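Local coordinates for protein putative fimbrium anchoring subunit Fim4B (Bacteroides ovatus, PDB 5CAG) that probably serves as the anchoring subunit of a fimbrium and is a predicted outer-membrane lipoprotein of the FimB/Mfa2 family, at residues S142-Y147 with F201-K206; V111-S116 with Q185-E190. All blocks are in the same frame, centred on the assembly; numbering follows the deposited sequence.

Contact 1 of 2, residues S142-Y147 with F201-K206. With SO4 (sulfate ion), chain D.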
loop_
_atom_site.group_PDB
_atom_site.type_symbol
_atom_site.label_atom_id
_atom_site.label_comp_id
_atom_site.label_asym_id
_atom_site.label_seq_id
_atom_site.Cartn_x
_atom_site.Cartn_y
_atom_site.Cartn_z
ATOM N N SER A 142 -0.377 -3.434 -9.130
ATOM C CA SER A 142 -0.414 -2.250 -8.290
ATOM C C SER A 142 -1.349 -2.526 -7.141
ATOM O O SER A 142 -2.538 -2.722 -7.363
ATOM C CB SER A 142 -0.823 -1.009 -9.060
ATOM O OG SER A 142 -0.638 0.087 -8.175
ATOM N N VAL A 143 -0.802 -2.629 -5.921
ATOM C CA VAL A 143 -1.600 -2.944 -4.734
ATOM C C VAL A 143 -1.979 -1.681 -3.933
ATOM O O VAL A 143 -2.474 -1.793 -2.821
ATOM C CB VAL A 143 -0.870 -3.970 -3.858
ATOM C CG1 VAL A 143 -0.764 -5.305 -4.576
ATOM C CG2 VAL A 143 0.507 -3.462 -3.455
ATOM N N VAL A 144 -1.774 -0.488 -4.506
ATOM C CA VAL A 144 -2.141 0.765 -3.848
ATOM C C VAL A 144 -3.240 1.447 -4.651
ATOM O O VAL A 144 -3.017 1.765 -5.820
ATOM C CB VAL A 144 -0.939 1.707 -3.660
ATOM C CG1 VAL A 144 -1.395 3.033 -3.070
ATOM C CG2 VAL A 144 0.140 1.073 -2.802
ATOM N N LYS A 145 -4.419 1.665 -4.026
ATOM C CA LYS A 145 -5.580 2.344 -4.627
ATOM C C LYS A 145 -5.484 3.859 -4.354
ATOM O O LYS A 145 -5.161 4.243 -3.231
ATOM C CB LYS A 145 -6.929 1.780 -4.079
ATOM C CG LYS A 145 -7.362 0.364 -4.549
ATOM C CD LYS A 145 -8.884 0.069 -4.299
ATOM C CE LYS A 145 -9.472 -1.225 -4.913
ATOM N NZ LYS A 145 -9.697 -2.364 -3.934
ATOM N N LYS A 146 -5.721 4.711 -5.377
ATOM C CA LYS A 146 -5.765 6.171 -5.212
ATOM C C LYS A 146 -7.218 6.612 -4.990
ATOM O O LYS A 146 -8.133 6.095 -5.643
ATOM C CB LYS A 146 -5.216 6.922 -6.430
ATOM C CG LYS A 146 -3.789 6.644 -6.851
ATOM C CD LYS A 146 -3.589 7.231 -8.257
ATOM C CE LYS A 146 -2.245 6.951 -8.885
ATOM N NZ LYS A 146 -2.279 7.109 -10.371
ATOM N N TYR A 147 -7.422 7.601 -4.116
ATOM C CA TYR A 147 -8.729 8.189 -3.825
ATOM C C TYR A 147 -8.636 9.713 -3.854
ATOM O O TYR A 147 -7.568 10.283 -3.603
ATOM C CB TYR A 147 -9.237 7.750 -2.459
ATOM C CG TYR A 147 -9.326 6.262 -2.222
ATOM C CD1 TYR A 147 -8.225 5.543 -1.766
ATOM C CD2 TYR A 147 -10.549 5.598 -2.295
ATOM C CE1 TYR A 147 -8.311 4.183 -1.486
ATOM C CE2 TYR A 147 -10.652 4.237 -2.005
ATOM C CZ TYR A 147 -9.528 3.531 -1.601
ATOM O OH TYR A 147 -9.612 2.180 -1.323
ATOM N N PHE A 201 -6.677 14.384 -1.656
ATOM C CA PHE A 201 -6.213 13.193 -2.364
ATOM C C PHE A 201 -5.494 12.309 -1.386
ATOM O O PHE A 201 -4.709 12.821 -0.576
ATOM C CB PHE A 201 -5.257 13.589 -3.502
ATOM C CG PHE A 201 -5.893 14.382 -4.618
ATOM C CD1 PHE A 201 -6.150 15.744 -4.472
ATOM C CD2 PHE A 201 -6.214 13.777 -5.828
ATOM C CE1 PHE A 201 -6.779 16.471 -5.496
ATOM C CE2 PHE A 201 -6.833 14.512 -6.859
ATOM C CZ PHE A 201 -7.103 15.854 -6.688
ATOM N N PHE A 202 -5.740 10.997 -1.437
ATOM C CA PHE A 202 -5.070 10.064 -0.546
ATOM C C PHE A 202 -5.008 8.683 -1.184
ATOM O O PHE A 202 -5.572 8.471 -2.258
ATOM C CB PHE A 202 -5.737 10.027 0.839
ATOM C CG PHE A 202 -7.132 9.479 0.872
ATOM C CD1 PHE A 202 -8.227 10.307 0.644
ATOM C CD2 PHE A 202 -7.359 8.141 1.142
ATOM C CE1 PHE A 202 -9.527 9.801 0.666
ATOM C CE2 PHE A 202 -8.657 7.633 1.155
ATOM C CZ PHE A 202 -9.734 8.470 0.926
ATOM N N THR A 203 -4.280 7.759 -0.548
ATOM C CA THR A 203 -4.109 6.390 -1.035
ATOM C C THR A 203 -4.185 5.402 0.105
ATOM O O THR A 203 -3.943 5.772 1.253
ATOM C CB THR A 203 -2.756 6.218 -1.716
ATOM O OG1 THR A 203 -1.732 6.500 -0.769
ATOM C CG2 THR A 203 -2.592 7.065 -2.950
ATOM N N ALA A 204 -4.466 4.140 -0.215
ATOM C CA ALA A 204 -4.512 3.032 0.724
ATOM C C ALA A 204 -4.222 1.736 -0.022
ATOM O O ALA A 204 -4.353 1.688 -1.249
ATOM C CB ALA A 204 -5.872 2.972 1.390
ATOM N N PHE A 205 -3.803 0.689 0.698
ATOM C CA PHE A 205 -3.565 -0.601 0.072
ATOM C C PHE A 205 -4.888 -1.246 -0.291
ATOM O O PHE A 205 -5.918 -0.963 0.347
ATOM C CB PHE A 205 -2.755 -1.529 0.996
ATOM C CG PHE A 205 -1.312 -1.110 1.161
ATOM C CD1 PHE A 205 -0.425 -1.158 0.086
ATOM C CD2 PHE A 205 -0.843 -0.635 2.378
ATOM C CE1 PHE A 205 0.908 -0.736 0.234
ATOM C CE2 PHE A 205 0.488 -0.216 2.520
ATOM C CZ PHE A 205 1.354 -0.279 1.448
ATOM N N LYS A 206 -4.869 -2.099 -1.343
ATOM C CA LYS A 206 -6.021 -2.914 -1.770
ATOM C C LYS A 206 -6.420 -3.831 -0.607
ATOM O O LYS A 206 -5.535 -4.288 0.136
ATOM C CB LYS A 206 -5.658 -3.770 -3.002
ATOM C CG LYS A 206 -5.815 -3.099 -4.342
ATOM C CD LYS A 206 -5.591 -4.102 -5.478
ATOM C CE LYS A 206 -5.732 -3.436 -6.830
ATOM N NZ LYS A 206 -5.101 -4.218 -7.919
HETATM S S SO4 D . 1.062 5.183 -12.005
HETATM O O1 SO4 D . 1.871 6.082 -11.170
HETATM O O2 SO4 D . 1.619 5.107 -13.351
HETATM O O3 SO4 D . 1.036 3.847 -11.396
HETATM O O4 SO4 D . -0.299 5.700 -12.107
#
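Phe201 opens the pairing of two antiparallel strands, its CA against Tyr147 O. Phe202 and Tyr147 form a hydrogen-bonded pair, Tyr147 N to Phe202 O at 2.8 Å and Phe202 N to Tyr147 O at 2.9 Å. Phe202 CG sits in the crowded position between backbone N and carbonyl carbon (chi1 66°), which swings the ring across to its partner: Tyr147 CB rests over one face as a CH-pi contact, and the two rings are near parallel but slid until they barely overlap. Thr203, beta-branched and suited to a strand, sets its CB 3.7 Å from Val144 CG1; its non-hydrogen-bonded partner Lys146 extends NZ to a hydrogen bond with sulfate O4, probably from the crystallisation liquor. Ala204 makes a hydrogen-bonded pair with Lys145, its small CB fitting against Tyr147 CE1. Phe205, the non-hydrogen-bonded partner of Val144, returns to the face of Thr203, its CE1 3.6 Å from Val144 CG2. Lys206 N bonds to Val143 O, and its extended chain carries NZ to Ser142 O, 3.0 Å away, with a salt bridge to Glu141. Strand 197-205 runs antiparallel to 134-154 and to 187-193, whose Phe189 stacks on Phe202; Val143 is backbone-bonded to Leu117, just ahead of strand 118-127.

Contact 2 of 2, residues V111-S116 with Q185-E190; sequences VWSPDS and QPIYFE
A single backbone bridge, backed by a few side chains, fastens the loop between strands 93-96 and 118-127 to the start of strand 187-193. Val111 makes it with both of its polar backbone atoms: Val111 N donates to Pro186 O at 2.9 Å, and Val111 O accepts from Tyr188 N at 2.9 Å, both bonds nearly straight. Proline suits position 186, where the carbonyl is used and no N-H is required. The branches of Val111 divide the packing, CG1 lying 3.6 Å from Gln185 NE2 and CG2 facing Ile187 CG1. The Gln185 amide is itself hydrogen-bonded to Asn98 and Ser183. Ile187 CG2, anti to the backbone N, lies against Ser113 CA at 3.6 Å, and Ser113 OG adds a weak hydrogen bond to Tyr188 O. Trp112 and Tyr188 run side by side, with Trp112 CZ3 3.8 Å from Tyr188 CE2 and their ring planes steeply inclined, at 80°; the reach of these two side chains extends the contact past the backbone bridge. On the loop's side, Trp112 bonds through its backbone to Gly97 and Thr96; on the strand's side, Ile187 and Phe189 pair with strand 159-167, while their side chains touch strand 197-205.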
loop_
_atom_site.group_PDB
_atom_site.type_symbol
_atom_site.label_atom_id
_atom_site.label_comp_id
_atom_site.label_asym_id
_atom_site.label_seq_id
_atom_site.Cartn_x
_atom_site.Cartn_y
_atom_site.Cartn_z
ATOM N N VAL A 111 -0.549 7.742 10.312
ATOM C CA VAL A 111 0.472 7.176 9.423
ATOM C C VAL A 111 0.403 7.834 8.023
ATOM O O VAL A 111 -0.648 8.324 7.622
ATOM C CB VAL A 111 0.338 5.644 9.331
ATOM C CG1 VAL A 111 0.498 5.000 10.707
ATOM C CG2 VAL A 111 -0.988 5.244 8.684
ATOM N N TRP A 112 1.510 7.831 7.290
ATOM C CA TRP A 112 1.563 8.445 5.969
ATOM C C TRP A 112 0.832 7.619 4.938
ATOM O O TRP A 112 0.728 6.407 5.115
ATOM C CB TRP A 112 3.011 8.609 5.518
ATOM C CG TRP A 112 3.884 9.393 6.445
ATOM C CD1 TRP A 112 4.844 8.900 7.274
ATOM C CD2 TRP A 112 3.944 10.819 6.565
ATOM N NE1 TRP A 112 5.465 9.928 7.948
ATOM C CE2 TRP A 112 4.947 11.118 7.515
ATOM C CE3 TRP A 112 3.246 11.879 5.964
ATOM C CZ2 TRP A 112 5.265 12.430 7.876
ATOM C CZ3 TRP A 112 3.583 13.181 6.303
ATOM C CH2 TRP A 112 4.576 13.447 7.251
ATOM N N SER A 113 0.326 8.264 3.854
ATOM C CA SER A 113 -0.339 7.558 2.742
ATOM C C SER A 113 0.713 6.776 1.968
ATOM O O SER A 113 1.835 7.269 1.801
ATOM C CB SER A 113 -1.097 8.505 1.807
ATOM O OG SER A 113 -0.927 9.875 2.139
ATOM N N PRO A 114 0.411 5.517 1.592
ATOM C CA PRO A 114 1.415 4.697 0.919
ATOM C C PRO A 114 1.668 5.145 -0.504
ATOM O O PRO A 114 0.721 5.459 -1.210
ATOM C CB PRO A 114 0.794 3.306 0.959
ATOM C CG PRO A 114 -0.647 3.535 1.000
ATOM C CD PRO A 114 -0.827 4.749 1.828
ATOM N N ASP A 115 2.953 5.186 -0.927
ATOM C CA ASP A 115 3.282 5.537 -2.309
ATOM C C ASP A 115 3.119 4.268 -3.180
ATOM O O ASP A 115 2.567 3.281 -2.685
ATOM C CB ASP A 115 4.641 6.230 -2.461
ATOM C CG ASP A 115 5.843 5.555 -1.867
ATOM O OD1 ASP A 115 5.737 5.047 -0.726
ATOM O OD2 ASP A 115 6.922 5.628 -2.493
ATOM N N SER A 116 3.477 4.301 -4.478
ATOM C CA SER A 116 3.167 3.154 -5.326
ATOM C C SER A 116 3.976 1.893 -4.997
ATOM O O SER A 116 5.195 1.940 -4.869
ATOM C CB SER A 116 3.290 3.519 -6.794
ATOM O OG SER A 116 2.343 4.542 -7.062
ATOM N N GLN A 185 -4.807 2.797 12.892
ATOM C CA GLN A 185 -4.091 4.063 12.832
ATOM C C GLN A 185 -4.545 4.807 11.573
ATOM O O GLN A 185 -4.436 4.253 10.474
ATOM C CB GLN A 185 -2.585 3.836 12.783
ATOM C CG GLN A 185 -1.978 3.244 14.026
ATOM C CD GLN A 185 -0.498 3.149 13.845
ATOM O OE1 GLN A 185 0.275 3.923 14.433
ATOM N NE2 GLN A 185 -0.077 2.233 12.972
ATOM N N PRO A 186 -5.071 6.037 11.680
ATOM C CA PRO A 186 -5.581 6.725 10.484
ATOM C C PRO A 186 -4.518 7.139 9.475
ATOM O O PRO A 186 -3.391 7.485 9.848
ATOM C CB PRO A 186 -6.242 7.973 11.061
ATOM C CG PRO A 186 -6.483 7.653 12.497
ATOM C CD PRO A 186 -5.318 6.831 12.893
ATOM N N ILE A 187 -4.891 7.132 8.183
ATOM C CA ILE A 187 -3.988 7.600 7.139
ATOM C C ILE A 187 -4.170 9.102 7.048
ATOM O O ILE A 187 -5.292 9.571 6.896
ATOM C CB ILE A 187 -4.234 6.906 5.781
ATOM C CG1 ILE A 187 -3.960 5.398 5.870
ATOM C CG2 ILE A 187 -3.373 7.563 4.687
ATOM C CD1 ILE A 187 -4.488 4.628 4.708
ATOM N N TYR A 188 -3.095 9.851 7.175
ATOM C CA TYR A 188 -3.136 11.299 7.084
ATOM C C TYR A 188 -3.040 11.739 5.666
ATOM O O TYR A 188 -2.274 11.165 4.889
ATOM C CB TYR A 188 -1.972 11.907 7.886
ATOM C CG TYR A 188 -1.502 13.285 7.455
ATOM C CD1 TYR A 188 -2.099 14.437 7.957
ATOM C CD2 TYR A 188 -0.378 13.437 6.659
ATOM C CE1 TYR A 188 -1.614 15.704 7.638
ATOM C CE2 TYR A 188 0.117 14.699 6.339
ATOM C CZ TYR A 188 -0.521 15.830 6.804
ATOM O OH TYR A 188 -0.015 17.064 6.461
ATOM N N PHE A 189 -3.719 12.842 5.359
ATOM C CA PHE A 189 -3.625 13.486 4.055
ATOM C C PHE A 189 -3.870 14.978 4.211
ATOM O O PHE A 189 -4.592 15.403 5.110
ATOM C CB PHE A 189 -4.565 12.851 3.018
ATOM C CG PHE A 189 -6.004 12.764 3.434
ATOM C CD1 PHE A 189 -6.887 13.803 3.168
ATOM C CD2 PHE A 189 -6.490 11.631 4.078
ATOM C CE1 PHE A 189 -8.227 13.709 3.539
ATOM C CE2 PHE A 189 -7.824 11.548 4.472
ATOM C CZ PHE A 189 -8.685 12.583 4.192
ATOM N N GLU A 190 -3.220 15.771 3.377
ATOM C CA GLU A 190 -3.433 17.213 3.367
ATOM C C GLU A 190 -4.716 17.496 2.627
ATOM O O GLU A 190 -5.114 16.714 1.738
ATOM C CB GLU A 190 -2.271 17.959 2.707
ATOM C CG GLU A 190 -0.927 17.554 3.242
ATOM C CD GLU A 190 0.261 18.303 2.683
ATOM O OE1 GLU A 190 0.070 19.109 1.738
ATOM O OE2 GLU A 190 1.384 18.076 3.202
#

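From the N terminus, the chain first passes 111-116, then 142-147, and only later returns through 185-190 and 201-206. Contact 2 therefore closes a loop of 68 intervening residues and contact 1 one of 53, and because their segments alternate the two closures cross. Strands 187-193 and 197-205 follow each other in the chain and are neighbours in the sheet, so the returning pair meets strand 134-154 on one side through contact 1 and the 111-116 loop through contact 2. The contacts also touch directly: Thr203 OG1 lies 2.7 Å from Pro114 O, a probable hydrogen bond, and Val144 CG2 packs on Asp115 O, joining loop and strands near the centre of the folded chain.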